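Long-range contacts in deferrochelatase (Vibrio cholerae, PDB 5DE0), which binds heme b and, as expected of the DyP-type peroxidase family, probably uses it to oxidise substrates such as dyes at the expense of peroxide: residues E77-P82 with H254-F259; Y173-R178 with L247-Y252; K227-V232 with F259-E264. All coordinates share one frame; numbering follows the deposited sequence.

Interaction 1: E77-P82 with H254-F259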
# COMPACT_ATOMS: atom_id res chain seq x y z
N GLU B 77 -10.94 -32.36 5.83
CA GLU B 77 -11.64 -31.65 4.76
C GLU B 77 -10.71 -30.80 3.88
O GLU B 77 -11.15 -30.19 2.91
CB GLU B 77 -12.73 -30.75 5.35
CG GLU B 77 -13.66 -31.45 6.32
CD GLU B 77 -14.77 -30.55 6.81
OE1 GLU B 77 -15.33 -29.79 5.98
OE2 GLU B 77 -15.09 -30.58 8.01
N LEU B 78 -9.43 -30.76 4.22
CA LEU B 78 -8.47 -29.95 3.47
C LEU B 78 -8.24 -30.52 2.07
O LEU B 78 -7.78 -31.65 1.91
CB LEU B 78 -7.14 -29.86 4.23
CG LEU B 78 -6.05 -29.01 3.56
CD1 LEU B 78 -6.53 -27.59 3.32
CD2 LEU B 78 -4.78 -29.01 4.41
N ILE B 79 -8.57 -29.72 1.06
CA ILE B 79 -8.39 -30.11 -0.34
C ILE B 79 -7.77 -28.97 -1.14
O ILE B 79 -7.67 -27.84 -0.65
CB ILE B 79 -9.72 -30.51 -1.00
CG1 ILE B 79 -10.65 -29.30 -1.10
CG2 ILE B 79 -10.39 -31.64 -0.24
CD1 ILE B 79 -11.94 -29.57 -1.84
N ASP B 80 -7.38 -29.26 -2.38
CA ASP B 80 -6.94 -28.22 -3.30
C ASP B 80 -8.12 -27.35 -3.69
O ASP B 80 -9.24 -27.85 -3.82
CB ASP B 80 -6.29 -28.83 -4.54
CG ASP B 80 -4.90 -29.37 -4.27
OD1 ASP B 80 -4.50 -29.42 -3.09
OD2 ASP B 80 -4.21 -29.76 -5.24
N PHE B 81 -7.87 -26.06 -3.89
CA PHE B 81 -8.91 -25.14 -4.33
C PHE B 81 -9.29 -25.44 -5.77
O PHE B 81 -8.50 -25.23 -6.69
CB PHE B 81 -8.43 -23.70 -4.19
CG PHE B 81 -9.49 -22.66 -4.41
CD1 PHE B 81 -9.76 -22.18 -5.68
CD2 PHE B 81 -10.22 -22.15 -3.35
CE1 PHE B 81 -10.73 -21.22 -5.89
CE2 PHE B 81 -11.19 -21.19 -3.55
CZ PHE B 81 -11.45 -20.73 -4.82
N PRO B 82 -10.51 -25.96 -5.99
CA PRO B 82 -10.93 -26.31 -7.35
C PRO B 82 -11.32 -25.08 -8.17
O PRO B 82 -11.85 -24.12 -7.61
CB PRO B 82 -12.15 -27.21 -7.11
CG PRO B 82 -12.74 -26.68 -5.84
CD PRO B 82 -11.58 -26.20 -5.00
N HIS B 254 -14.92 -23.50 10.63
CA HIS B 254 -14.66 -24.78 11.29
C HIS B 254 -14.78 -25.94 10.31
O HIS B 254 -14.30 -27.04 10.58
CB HIS B 254 -15.63 -24.98 12.46
CG HIS B 254 -17.04 -25.23 12.04
ND1 HIS B 254 -17.94 -24.21 11.81
CD2 HIS B 254 -17.72 -26.38 11.81
CE1 HIS B 254 -19.11 -24.72 11.46
NE2 HIS B 254 -19.00 -26.04 11.45
N THR B 255 -15.42 -25.69 9.18
CA THR B 255 -15.56 -26.69 8.13
C THR B 255 -15.41 -26.04 6.76
O THR B 255 -15.94 -24.96 6.50
CB THR B 255 -16.91 -27.43 8.21
OG1 THR B 255 -17.08 -28.26 7.06
CG2 THR B 255 -18.07 -26.44 8.28
N LEU B 256 -14.67 -26.71 5.88
CA LEU B 256 -14.42 -26.20 4.53
C LEU B 256 -15.68 -26.30 3.68
O LEU B 256 -15.78 -25.69 2.62
CB LEU B 256 -13.26 -26.95 3.89
CG LEU B 256 -12.71 -26.46 2.54
CD1 LEU B 256 -11.19 -26.47 2.56
CD2 LEU B 256 -13.24 -27.32 1.40
N HIS B 257 -16.64 -27.09 4.16
CA HIS B 257 -17.89 -27.33 3.45
C HIS B 257 -18.65 -26.03 3.14
O HIS B 257 -19.25 -25.90 2.08
CB HIS B 257 -18.78 -28.27 4.26
CG HIS B 257 -20.07 -28.61 3.60
ND1 HIS B 257 -20.14 -29.36 2.44
CD2 HIS B 257 -21.35 -28.30 3.92
CE1 HIS B 257 -21.41 -29.50 2.09
NE2 HIS B 257 -22.16 -28.87 2.97
N ASN B 258 -18.61 -25.09 4.08
CA ASN B 258 -19.28 -23.81 3.91
C ASN B 258 -18.71 -23.00 2.76
O ASN B 258 -19.45 -22.39 1.99
CB ASN B 258 -19.21 -23.00 5.20
CG ASN B 258 -20.05 -23.60 6.31
OD1 ASN B 258 -20.59 -24.70 6.17
ND2 ASN B 258 -20.17 -22.88 7.42
N PHE B 259 -17.38 -22.99 2.64
CA PHE B 259 -16.71 -22.31 1.53
C PHE B 259 -17.17 -22.88 0.20
O PHE B 259 -17.57 -22.14 -0.71
CB PHE B 259 -15.18 -22.46 1.64
CG PHE B 259 -14.59 -21.84 2.88
CD1 PHE B 259 -15.25 -20.82 3.54
CD2 PHE B 259 -13.38 -22.29 3.37
CE1 PHE B 259 -14.70 -20.25 4.68
CE2 PHE B 259 -12.82 -21.73 4.50
CZ PHE B 259 -13.48 -20.71 5.16
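A polar anchor at the start of a helix, backed by a small apolar patch, joins the loop 77-82 to the turn 254-259 near the protein surface. Glu77 carries it. Its CG lies anti to its own carbonyl carbon and the chain runs on extended (chi2 -176°), long enough to bring the carboxylate to the turn before helix 257-266. Thr255 OG1 donates to Glu77 OE1 over 2.6 Å, meeting the syn lone pair, the one turned to OE2. Leu256 N adds a weak, bent bond to Glu77 OE1 (3.2 Å, 126° at the hydrogen), so one strong and one weak bond converge on the same oxygen. Thr255 suits its place because its hydroxyl, anti to the backbone N, works both ways: OG1 also accepts from His257 N at 3.2 Å, a capping bond. A carboxylate beside the first amides of a helix would also be welcomed by the helix dipole. The anchor ties the N-terminal family region to the C-terminal one, each holding a four-stranded antiparallel sheet of the ferredoxin-like kind found in DyP-type peroxidases. Leu256 supplies the apolar half: its side chain and that of Ile79 cross obliquely, CD2 4.1 Å from Ile79 CG1. Separately, Leu256 CD1 lies against the backbone oxygen Glu77 O at 3.7 Å. Tyr173 and Tyr288 border the same leucine, and the Tyr173 hydroxyl is hydrogen-bonded to Glu77 N. Beside the anchor, Thr255 CG2 sits over one face of the His254 imidazole, whose ND1 is hydrogen-bonded to Val160 O.

Interaction 2: Y173-R178 with L247-Y252. With HEM (protoporphyrin IX containing Fe), chain F.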
# COMPACT_ATOMS: atom_id res chain seq x y z
N TYR B 173 -10.19 -23.74 8.93
CA TYR B 173 -10.07 -23.82 7.48
C TYR B 173 -10.10 -22.42 6.88
O TYR B 173 -10.86 -21.56 7.32
CB TYR B 173 -11.17 -24.68 6.88
CG TYR B 173 -11.04 -26.15 7.20
CD1 TYR B 173 -10.27 -26.99 6.41
CD2 TYR B 173 -11.67 -26.70 8.31
CE1 TYR B 173 -10.15 -28.34 6.70
CE2 TYR B 173 -11.55 -28.04 8.62
CZ TYR B 173 -10.79 -28.86 7.81
OH TYR B 173 -10.66 -30.19 8.11
N VAL B 174 -9.25 -22.19 5.88
CA VAL B 174 -9.11 -20.85 5.30
C VAL B 174 -9.32 -20.86 3.79
O VAL B 174 -8.94 -21.80 3.10
CB VAL B 174 -7.71 -20.26 5.60
CG1 VAL B 174 -7.75 -18.74 5.51
CG2 VAL B 174 -7.21 -20.69 6.97
N MET B 175 -9.93 -19.79 3.28
CA MET B 175 -10.01 -19.56 1.85
C MET B 175 -9.63 -18.12 1.56
O MET B 175 -9.89 -17.23 2.37
CB MET B 175 -11.42 -19.86 1.31
CG MET B 175 -12.50 -18.90 1.81
SD MET B 175 -14.04 -19.00 0.87
CE MET B 175 -13.51 -18.40 -0.74
N VAL B 176 -8.97 -17.89 0.43
CA VAL B 176 -8.65 -16.53 0.02
C VAL B 176 -8.85 -16.36 -1.49
O VAL B 176 -8.57 -17.26 -2.28
CB VAL B 176 -7.19 -16.13 0.42
CG1 VAL B 176 -6.46 -17.29 1.06
CG2 VAL B 176 -6.40 -15.57 -0.76
N GLN B 177 -9.39 -15.20 -1.87
CA GLN B 177 -9.56 -14.83 -3.26
C GLN B 177 -9.32 -13.34 -3.43
O GLN B 177 -10.04 -12.53 -2.85
CB GLN B 177 -10.97 -15.18 -3.76
CG GLN B 177 -11.20 -16.63 -4.14
CD GLN B 177 -12.64 -16.88 -4.55
OE1 GLN B 177 -13.56 -16.64 -3.78
NE2 GLN B 177 -12.84 -17.35 -5.78
N ARG B 178 -8.32 -12.97 -4.21
CA ARG B 178 -8.09 -11.56 -4.50
C ARG B 178 -8.98 -11.12 -5.65
O ARG B 178 -8.86 -11.61 -6.77
CB ARG B 178 -6.62 -11.29 -4.85
CG ARG B 178 -6.33 -9.82 -5.05
CD ARG B 178 -4.87 -9.47 -4.84
NE ARG B 178 -4.02 -9.92 -5.93
CZ ARG B 178 -3.89 -9.27 -7.09
NH1 ARG B 178 -4.57 -8.15 -7.30
NH2 ARG B 178 -3.09 -9.75 -8.03
N LEU B 247 -11.14 -6.15 -3.49
CA LEU B 247 -11.23 -6.78 -2.19
C LEU B 247 -10.37 -8.03 -2.10
O LEU B 247 -10.47 -8.93 -2.94
CB LEU B 247 -12.69 -7.13 -1.87
CG LEU B 247 -12.94 -7.78 -0.51
CD1 LEU B 247 -12.72 -6.78 0.62
CD2 LEU B 247 -14.35 -8.36 -0.44
N LEU B 248 -9.53 -8.09 -1.07
CA LEU B 248 -8.84 -9.33 -0.75
C LEU B 248 -9.75 -10.12 0.15
O LEU B 248 -9.78 -9.91 1.36
CB LEU B 248 -7.49 -9.06 -0.07
CG LEU B 248 -6.49 -10.23 -0.00
CD1 LEU B 248 -6.90 -11.32 0.98
CD2 LEU B 248 -6.26 -10.81 -1.38
N PHE B 249 -10.51 -11.04 -0.44
CA PHE B 249 -11.43 -11.84 0.35
C PHE B 249 -10.68 -12.96 1.07
O PHE B 249 -9.89 -13.68 0.46
CB PHE B 249 -12.55 -12.42 -0.51
CG PHE B 249 -13.54 -13.22 0.27
CD1 PHE B 249 -14.63 -12.61 0.86
CD2 PHE B 249 -13.38 -14.59 0.43
CE1 PHE B 249 -15.54 -13.34 1.59
CE2 PHE B 249 -14.29 -15.33 1.16
CZ PHE B 249 -15.37 -14.70 1.74
N ILE B 250 -10.94 -13.10 2.36
CA ILE B 250 -10.39 -14.19 3.15
C ILE B 250 -11.39 -14.55 4.24
O ILE B 250 -12.03 -13.67 4.83
CB ILE B 250 -9.02 -13.83 3.77
CG1 ILE B 250 -8.49 -14.98 4.64
CG2 ILE B 250 -9.11 -12.54 4.57
CD1 ILE B 250 -7.12 -14.71 5.23
N ALA B 251 -11.56 -15.84 4.49
CA ALA B 251 -12.52 -16.30 5.48
C ALA B 251 -12.01 -17.52 6.24
O ALA B 251 -11.27 -18.34 5.70
CB ALA B 251 -13.86 -16.62 4.81
N TYR B 252 -12.42 -17.63 7.50
CA TYR B 252 -12.09 -18.78 8.32
C TYR B 252 -13.37 -19.52 8.69
O TYR B 252 -14.41 -18.89 8.89
CB TYR B 252 -11.34 -18.35 9.58
CG TYR B 252 -9.95 -17.80 9.33
CD1 TYR B 252 -9.77 -16.49 8.91
CD2 TYR B 252 -8.82 -18.58 9.53
CE1 TYR B 252 -8.51 -15.98 8.68
CE2 TYR B 252 -7.55 -18.08 9.31
CZ TYR B 252 -7.40 -16.78 8.88
OH TYR B 252 -6.14 -16.28 8.66
CHA HEM F . -22.04 -10.61 2.92
CHB HEM F . -19.47 -14.58 1.85
CHC HEM F . -17.25 -12.22 -1.78
CHD HEM F . -19.17 -8.08 -0.15
C1A HEM F . -21.54 -11.89 2.95
C2A HEM F . -21.93 -12.95 3.86
C3A HEM F . -21.22 -14.04 3.56
C4A HEM F . -20.35 -13.72 2.45
CMA HEM F . -21.30 -15.41 4.27
CAA HEM F . -22.99 -12.82 4.97
CBA HEM F . -24.28 -13.50 4.51
CGA HEM F . -25.38 -13.25 5.50
O1A HEM F . -25.97 -12.14 5.47
O2A HEM F . -25.67 -14.17 6.30
C1B HEM F . -18.71 -14.31 0.73
C2B HEM F . -18.00 -15.29 -0.06
C3B HEM F . -17.38 -14.66 -1.06
C4B HEM F . -17.68 -13.24 -0.95
CMB HEM F . -17.95 -16.81 0.22
CAB HEM F . -16.52 -15.40 -2.10
CBB HEM F . -15.86 -14.76 -3.06
C1C HEM F . -17.55 -10.88 -1.64
C2C HEM F . -17.03 -9.79 -2.45
C3C HEM F . -17.56 -8.64 -1.99
C4C HEM F . -18.44 -8.98 -0.88
CMC HEM F . -16.03 -9.99 -3.62
CAC HEM F . -17.37 -7.18 -2.47
CBC HEM F . -16.68 -6.82 -3.55
C1D HEM F . -20.19 -8.37 0.73
C2D HEM F . -21.20 -7.43 1.17
C3D HEM F . -22.10 -8.22 2.14
C4D HEM F . -21.54 -9.56 2.18
CMD HEM F . -21.35 -5.95 0.77
CAD HEM F . -23.34 -7.70 2.89
CBD HEM F . -22.93 -7.07 4.22
CGD HEM F . -22.35 -8.12 5.13
O1D HEM F . -21.09 -8.21 5.20
O2D HEM F . -23.12 -8.87 5.78
NA HEM F . -20.57 -12.40 2.10
NB HEM F . -18.50 -13.07 0.15
NC HEM F . -18.40 -10.34 -0.70
ND HEM F . -20.43 -9.60 1.34
FE HEM F . -19.55 -11.35 0.67
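Strands 173-178 and 247-252 run antiparallel (172°) as neighbours in the four-stranded, ferredoxin-like sheet of the C-terminal family region, joined by two hydrogen-bonded pairs, Met175 with Ala251 and Gln177 with Phe249. Three of their four N-H...O bonds lie in the carbonyl plane; in the fourth, Phe249 N reaches Gln177 O at 2.9 Å from 33° above it. Packing is tightest on the face of Met175, Gln177 and Phe249, where Gln177, Leu247 and Phe249 line the heme pocket. The flat Phe249 ring lies nearly parallel to the porphyrin, CZ 3.2 Å from HEM C2B. Met175 CG, crowded between backbone N and carbonyl carbon (chi1 67°), and a near-anti chi2 set SD at the edge of that ring, 3.7 Å from Phe249 CE2, a Met-aromatic contact; the chi3 bend brings CE there too. Gln177 OE1 approaches the heme vinyl, and Leu247 CD2 covers another pyrrole. On the reverse face Val174 CG1 makes a CH-pi contact over the Tyr252 ring, 4.0 Å from its centroid. Packing then loosens: the side chains of Val176 and Ile250 come no closer than 4.5 Å, CB to CB. At the partly exposed end, Arg178 lays CB against Leu248 CD2 and turns its guanidinium to salt bridges with Asp129 and Asp244. Strands 232-239 and 281-291 flank the pair; from helix 257-266, Phe259 covers Met175 and Ala251, and Leu263 covers Met175 and Gln177.

Interaction 3: K227-V232 with F259-E264. With HEM (protoporphyrin IX containing Fe), chain F.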
# COMPACT_ATOMS: atom_id res chain seq x y z
N LYS B 227 -29.98 -24.56 9.14
CA LYS B 227 -29.31 -23.56 9.96
C LYS B 227 -28.23 -22.93 9.10
O LYS B 227 -27.51 -23.64 8.38
CB LYS B 227 -28.73 -24.17 11.23
CG LYS B 227 -28.92 -23.30 12.47
CD LYS B 227 -27.92 -22.16 12.51
CE LYS B 227 -28.59 -20.85 12.87
NZ LYS B 227 -29.43 -20.32 11.75
N GLY B 228 -28.12 -21.61 9.17
CA GLY B 228 -27.24 -20.86 8.29
C GLY B 228 -25.78 -21.30 8.25
O GLY B 228 -25.18 -21.53 9.30
N LEU B 229 -25.23 -21.43 7.04
CA LEU B 229 -23.81 -21.70 6.89
C LEU B 229 -23.04 -20.41 7.13
O LEU B 229 -23.12 -19.47 6.34
CB LEU B 229 -23.49 -22.25 5.50
CG LEU B 229 -24.35 -23.40 4.99
CD1 LEU B 229 -23.96 -23.81 3.56
CD2 LEU B 229 -24.25 -24.60 5.93
N LYS B 230 -22.32 -20.37 8.24
CA LYS B 230 -21.64 -19.15 8.64
C LYS B 230 -20.12 -19.26 8.54
O LYS B 230 -19.54 -20.32 8.77
CB LYS B 230 -22.06 -18.76 10.06
CG LYS B 230 -23.46 -18.17 10.11
CD LYS B 230 -23.94 -17.96 11.53
CE LYS B 230 -25.23 -17.15 11.54
NZ LYS B 230 -26.23 -17.71 10.59
N ILE B 231 -19.49 -18.14 8.18
CA ILE B 231 -18.03 -18.05 8.11
C ILE B 231 -17.56 -16.78 8.79
O ILE B 231 -18.34 -15.84 8.98
CB ILE B 231 -17.53 -18.06 6.65
CG1 ILE B 231 -18.05 -16.83 5.90
CG2 ILE B 231 -17.95 -19.34 5.94
CD1 ILE B 231 -17.59 -16.76 4.46
N VAL B 232 -16.29 -16.75 9.17
CA VAL B 232 -15.69 -15.56 9.75
C VAL B 232 -14.77 -14.90 8.73
O VAL B 232 -13.69 -15.42 8.43
CB VAL B 232 -14.90 -15.88 11.04
CG1 VAL B 232 -14.21 -14.63 11.56
CG2 VAL B 232 -15.82 -16.47 12.09
N PHE B 259 -17.38 -22.99 2.64
CA PHE B 259 -16.71 -22.31 1.53
C PHE B 259 -17.17 -22.88 0.20
O PHE B 259 -17.57 -22.14 -0.71
CB PHE B 259 -15.18 -22.46 1.64
CG PHE B 259 -14.59 -21.84 2.88
CD1 PHE B 259 -15.25 -20.82 3.54
CD2 PHE B 259 -13.38 -22.29 3.37
CE1 PHE B 259 -14.70 -20.25 4.68
CE2 PHE B 259 -12.82 -21.73 4.50
CZ PHE B 259 -13.48 -20.71 5.16
N LYS B 260 -17.12 -24.20 0.09
CA LYS B 260 -17.45 -24.92 -1.13
C LYS B 260 -18.90 -24.69 -1.55
O LYS B 260 -19.20 -24.55 -2.74
CB LYS B 260 -17.18 -26.41 -0.94
CG LYS B 260 -17.57 -27.29 -2.12
CD LYS B 260 -17.13 -28.73 -1.88
CE LYS B 260 -17.75 -29.68 -2.89
NZ LYS B 260 -19.23 -29.76 -2.73
N THR B 261 -19.80 -24.63 -0.58
CA THR B 261 -21.22 -24.44 -0.86
C THR B 261 -21.50 -23.03 -1.38
O THR B 261 -22.22 -22.86 -2.36
CB THR B 261 -22.08 -24.70 0.39
OG1 THR B 261 -21.78 -26.00 0.92
CG2 THR B 261 -23.56 -24.64 0.03
N MET B 262 -20.92 -22.04 -0.72
CA MET B 262 -21.09 -20.64 -1.12
C MET B 262 -20.49 -20.38 -2.50
O MET B 262 -21.09 -19.69 -3.33
CB MET B 262 -20.45 -19.70 -0.10
CG MET B 262 -21.09 -19.74 1.28
SD MET B 262 -20.19 -18.72 2.46
CE MET B 262 -21.06 -19.09 3.97
N LEU B 263 -19.31 -20.94 -2.75
CA LEU B 263 -18.62 -20.74 -4.02
C LEU B 263 -19.36 -21.42 -5.18
O LEU B 263 -19.45 -20.87 -6.27
CB LEU B 263 -17.18 -21.25 -3.93
CG LEU B 263 -16.21 -20.37 -3.14
CD1 LEU B 263 -14.89 -21.09 -2.91
CD2 LEU B 263 -15.99 -19.04 -3.85
N GLU B 264 -19.86 -22.63 -4.93
CA GLU B 264 -20.63 -23.35 -5.94
C GLU B 264 -21.96 -22.66 -6.22
O GLU B 264 -22.51 -22.76 -7.32
CB GLU B 264 -20.86 -24.80 -5.51
CG GLU B 264 -19.63 -25.69 -5.65
CD GLU B 264 -19.85 -27.09 -5.12
OE1 GLU B 264 -20.90 -27.33 -4.49
OE2 GLU B 264 -18.97 -27.95 -5.33
CHA HEM F . -22.04 -10.61 2.92
CHB HEM F . -19.47 -14.58 1.85
CHC HEM F . -17.25 -12.22 -1.78
CHD HEM F . -19.17 -8.08 -0.15
C1A HEM F . -21.54 -11.89 2.95
C2A HEM F . -21.93 -12.95 3.86
C3A HEM F . -21.22 -14.04 3.56
C4A HEM F . -20.35 -13.72 2.45
CMA HEM F . -21.30 -15.41 4.27
CAA HEM F . -22.99 -12.82 4.97
CBA HEM F . -24.28 -13.50 4.51
CGA HEM F . -25.38 -13.25 5.50
O1A HEM F . -25.97 -12.14 5.47
O2A HEM F . -25.67 -14.17 6.30
C1B HEM F . -18.71 -14.31 0.73
C2B HEM F . -18.00 -15.29 -0.06
C3B HEM F . -17.38 -14.66 -1.06
C4B HEM F . -17.68 -13.24 -0.95
CMB HEM F . -17.95 -16.81 0.22
CAB HEM F . -16.52 -15.40 -2.10
CBB HEM F . -15.86 -14.76 -3.06
C1C HEM F . -17.55 -10.88 -1.64
C2C HEM F . -17.03 -9.79 -2.45
C3C HEM F . -17.56 -8.64 -1.99
C4C HEM F . -18.44 -8.98 -0.88
CMC HEM F . -16.03 -9.99 -3.62
CAC HEM F . -17.37 -7.18 -2.47
CBC HEM F . -16.68 -6.82 -3.55
C1D HEM F . -20.19 -8.37 0.73
C2D HEM F . -21.20 -7.43 1.17
C3D HEM F . -22.10 -8.22 2.14
C4D HEM F . -21.54 -9.56 2.18
CMD HEM F . -21.35 -5.95 0.77
CAD HEM F . -23.34 -7.70 2.89
CBD HEM F . -22.93 -7.07 4.22
CGD HEM F . -22.35 -8.12 5.13
O1D HEM F . -21.09 -8.21 5.20
O2D HEM F . -23.12 -8.87 5.78
NA HEM F . -20.57 -12.40 2.10
NB HEM F . -18.50 -13.07 0.15
NC HEM F . -18.40 -10.34 -0.70
ND HEM F . -20.43 -9.60 1.34
FE HEM F . -19.55 -11.35 0.67
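Two flat groups border this contact, the Phe259 ring and the porphyrin. Ile231 CG2 approaches the ring obliquely, 3.6 Å from Phe259 CE1, while Ile231 CD1 lies above the heme plane at its rim, 3.9 Å from HEM CHB. Met262 SD stands close to that plane, 3.7 Å from the methyl HEM CMB. Unbranched and extended beyond CG (chi3 -175°), Met262 can thread from the helix between protein and cofactor: it meets Ile231 tip to tip, CE 3.7 Å from Ile231 CG2, and the same CE reaches Leu229 O at 3.2 Å. A beta-branched isoleucine suits the loop side of the contact, since CG2 meets Phe259 and Met262 CE while CD1 meets both Met262 SD and the heme edge. Farther from the cofactor, Leu229 CD1 packs across Thr261 CG2 at 3.6 Å. Thr261 can offer a methyl here because its hydroxyl is hydrogen-bonded back to His257 O in the preceding helical turn. Between the apolar residues, the exposed Lys230 points away, though its carbonyl is held by Asn258 ND2. Together the loop leading into strand 232-239 and one face of helix 257-266 form an apolar wall of the heme pocket in this DyP-type fold.

Interaction 2 is the core of the three, a regular strand pair close to the centre of the chain, whereas interaction 1 lies near the surface and interaction 3 is buried beside the cofactor. Interactions 1 and 3 share Phe259 and use successive parts of helix 257-266, which follows strand 247-253 of interaction 2. Phe259 packs against Tyr173, Met175 and Ala251 as well. The chemistry changes with place: a carboxylate held by a threonine that also makes a capping bond in interaction 1, backbone bonds with aromatic and sulfur packing in interaction 2, mainly apolar side-chain contacts in interaction 3. Interactions 2 and 3 both touch the heme, and Tyr252 N bonds to Val232 O between them.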